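Local coordinates for protein pof8 (PDB 6TZN) that binds the telomerase RNA ter1 and promotes its assembly with the catalytic subunit trt1 into the telomerase holoenzyme, at residues 19-25 / 50-56. Sequence-based numbering, arbitrary orientation.
Sequences LHPLTNK and IDYRKDE
Tyr52 packs obliquely against Thr23 of the loop 19-25, which joins strand 13-17 to helix 25-39 in this C-terminal xRRM domain. The contact pairs that loop with residues 50-56, which run from the edge strand 47-51 into a turn. The ring of Tyr52 reaches the loop because CG stands anti to the backbone N (chi1 176°). Tyr52 CE2 comes 3.4 Å from Thr23 O, and the methyl CG2 of Thr23 packs 3.8 Å from Tyr52 CZ. Tyr52 OH donates to Glu56 O of its own segment at 2.8 Å. With an alanine at Tyr52, Glu56 O would probably lose this donor, and a gap would open beside Thr23 CG2. Near Tyr52 OH, a weak hydrogen bond runs from Asp55 N to Pro21 O (3.0 Å, 121°). Beside it, Leu22 CD2 rests 3.3 Å from Asp55 OD1. Lys25 begins helix 25-39, and its extended chain runs the opposite way to Tyr52, with Lys25 CG against Tyr52 CB (4.0 Å). Lys25 NZ donates to Ile50 O at 2.8 Å and also to a water that accepts from Tyr52 N.

Further out, a type I turn from His20 to Thr23 and a type II turn from Arg53 to Glu56 shape the two loops. Ile28 of helix 25-39 also touches Tyr52. Thr23 OG1 is hydrogen-bonded to His86 O and Gln83 NE2.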
loop_
_atom_site.group_PDB
_atom_site.type_symbol
_atom_site.label_atom_id
_atom_site.label_comp_id
_atom_site.label_asym_id
_atom_site.label_seq_id
_atom_site.Cartn_x
_atom_site.Cartn_y
_atom_site.Cartn_z
ATOM N N LEU A 19 3.070 6.483 5.056
ATOM C CA LEU A 19 2.846 5.651 6.227
ATOM C C LEU A 19 3.493 6.291 7.451
ATOM O O LEU A 19 4.479 7.030 7.345
ATOM C CB LEU A 19 3.478 4.277 6.015
ATOM C CG LEU A 19 2.808 3.410 4.949
ATOM C CD1 LEU A 19 3.736 2.291 4.514
ATOM C CD2 LEU A 19 1.491 2.859 5.480
ATOM N N HIS A 20 2.928 6.011 8.614
ATOM C CA HIS A 20 3.577 6.425 9.849
ATOM C C HIS A 20 4.961 5.781 9.941
ATOM O O HIS A 20 5.090 4.569 9.717
ATOM C CB HIS A 20 2.735 6.040 11.055
ATOM C CG HIS A 20 3.208 6.661 12.328
ATOM N ND1 HIS A 20 4.340 6.232 12.995
ATOM C CD2 HIS A 20 2.721 7.704 13.040
ATOM C CE1 HIS A 20 4.522 6.982 14.066
ATOM N NE2 HIS A 20 3.557 7.885 14.115
ATOM N N PRO A 21 6.011 6.549 10.252
ATOM C CA PRO A 21 7.375 6.001 10.146
ATOM C C PRO A 21 7.665 4.871 11.117
ATOM O O PRO A 21 8.613 4.113 10.894
ATOM C CB PRO A 21 8.272 7.220 10.416
ATOM C CG PRO A 21 7.402 8.156 11.203
ATOM C CD PRO A 21 6.018 7.976 10.617
ATOM N N LEU A 22 6.893 4.733 12.191
ATOM C CA LEU A 22 7.175 3.710 13.185
ATOM C C LEU A 22 6.199 2.538 13.115
ATOM O O LEU A 22 6.101 1.754 14.062
ATOM C CB LEU A 22 7.305 4.325 14.578
ATOM C CG LEU A 22 8.535 5.252 14.685
ATOM C CD1 LEU A 22 8.435 6.181 15.877
ATOM C CD2 LEU A 22 9.846 4.460 14.724
ATOM N N THR A 23 5.501 2.387 11.986
ATOM C CA THR A 23 4.576 1.282 11.786
ATOM C C THR A 23 5.345 -0.007 11.481
ATOM O O THR A 23 6.579 -0.059 11.560
ATOM C CB THR A 23 3.538 1.654 10.725
ATOM O OG1 THR A 23 2.403 0.788 10.851
ATOM C CG2 THR A 23 4.107 1.548 9.302
ATOM N N ASN A 24 4.607 -1.075 11.173
ATOM C CA ASN A 24 5.207 -2.369 10.870
ATOM C C ASN A 24 4.376 -3.088 9.811
ATOM O O ASN A 24 3.290 -2.643 9.435
ATOM C CB ASN A 24 5.439 -3.214 12.133
ATOM C CG ASN A 24 4.155 -3.590 12.857
ATOM O OD1 ASN A 24 3.053 -3.410 12.344
ATOM N ND2 ASN A 24 4.300 -4.145 14.055
ATOM N N LYS A 25 4.907 -4.213 9.328
ATOM C CA LYS A 25 4.254 -4.928 8.234
ATOM C C LYS A 25 2.867 -5.421 8.627
ATOM O O LYS A 25 1.946 -5.408 7.804
ATOM C CB LYS A 25 5.122 -6.095 7.766
ATOM C CG LYS A 25 6.291 -5.688 6.891
ATOM C CD LYS A 25 7.084 -6.898 6.415
ATOM C CE LYS A 25 8.405 -6.467 5.810
ATOM N NZ LYS A 25 8.924 -7.450 4.827
ATOM N N ILE A 50 4.770 -7.591 1.428
ATOM C CA ILE A 50 4.907 -6.199 1.809
ATOM C C ILE A 50 6.386 -5.960 2.044
ATOM O O ILE A 50 6.980 -6.567 2.945
ATOM C CB ILE A 50 4.088 -5.891 3.070
ATOM C CG1 ILE A 50 2.600 -6.138 2.797
ATOM C CG2 ILE A 50 4.347 -4.465 3.554
ATOM C CD1 ILE A 50 1.729 -6.033 4.029
ATOM N N ASP A 51 6.993 -5.113 1.222
ATOM C CA ASP A 51 8.392 -4.744 1.404
ATOM C C ASP A 51 8.415 -3.447 2.200
ATOM O O ASP A 51 8.019 -2.388 1.699
ATOM C CB ASP A 51 9.098 -4.581 0.059
ATOM C CG ASP A 51 9.109 -5.867 -0.777
ATOM O OD1 ASP A 51 8.818 -6.973 -0.260
ATOM O OD2 ASP A 51 9.426 -5.764 -1.974
ATOM N N TYR A 52 8.850 -3.527 3.454
ATOM C CA TYR A 52 8.819 -2.369 4.331
ATOM C C TYR A 52 9.983 -2.450 5.305
ATOM O O TYR A 52 10.246 -3.512 5.871
ATOM C CB TYR A 52 7.502 -2.276 5.114
ATOM C CG TYR A 52 7.518 -1.129 6.088
ATOM C CD1 TYR A 52 7.439 0.187 5.643
ATOM C CD2 TYR A 52 7.680 -1.355 7.449
ATOM C CE1 TYR A 52 7.489 1.248 6.531
ATOM C CE2 TYR A 52 7.725 -0.302 8.344
ATOM C CZ TYR A 52 7.633 0.992 7.881
ATOM O OH TYR A 52 7.707 2.037 8.764
ATOM N N ARG A 53 10.662 -1.321 5.493
ATOM C CA ARG A 53 11.769 -1.202 6.433
ATOM C C ARG A 53 11.365 -0.234 7.532
ATOM O O ARG A 53 10.890 0.868 7.244
ATOM C CB ARG A 53 13.021 -0.672 5.735
ATOM C CG ARG A 53 14.232 -0.621 6.643
ATOM N N LYS A 54 11.578 -0.633 8.785
ATOM C CA LYS A 54 11.211 0.215 9.912
ATOM C C LYS A 54 11.855 1.592 9.788
ATOM O O LYS A 54 13.005 1.725 9.352
ATOM C CB LYS A 54 11.638 -0.448 11.222
ATOM C CG LYS A 54 11.171 0.291 12.460
ATOM C CD LYS A 54 11.425 -0.516 13.724
ATOM C CE LYS A 54 11.017 0.262 14.960
ATOM N NZ LYS A 54 9.629 0.777 14.833
ATOM N N ASP A 55 11.092 2.621 10.166
ATOM C CA ASP A 55 11.509 4.022 10.115
ATOM C C ASP A 55 11.547 4.601 8.711
ATOM O O ASP A 55 12.135 5.661 8.489
ATOM C CB ASP A 55 12.785 4.328 10.918
ATOM C CG ASP A 55 12.501 5.152 12.151
ATOM O OD1 ASP A 55 11.463 5.843 12.181
ATOM O OD2 ASP A 55 13.305 5.103 13.108
ATOM N N GLU A 56 10.916 3.932 7.755
ATOM C CA GLU A 56 10.601 4.530 6.469
ATOM C C GLU A 56 9.112 4.842 6.415
ATOM O O GLU A 56 8.315 4.311 7.194
ATOM C CB GLU A 56 11.029 3.609 5.320
ATOM C CG GLU A 56 12.539 3.322 5.376
ATOM C CD GLU A 56 13.118 2.749 4.097
ATOM O OE1 GLU A 56 12.353 2.351 3.197
ATOM O OE2 GLU A 56 14.361 2.686 3.993
HETATM O O HOH W 1 10.798 -6.002 3.578
#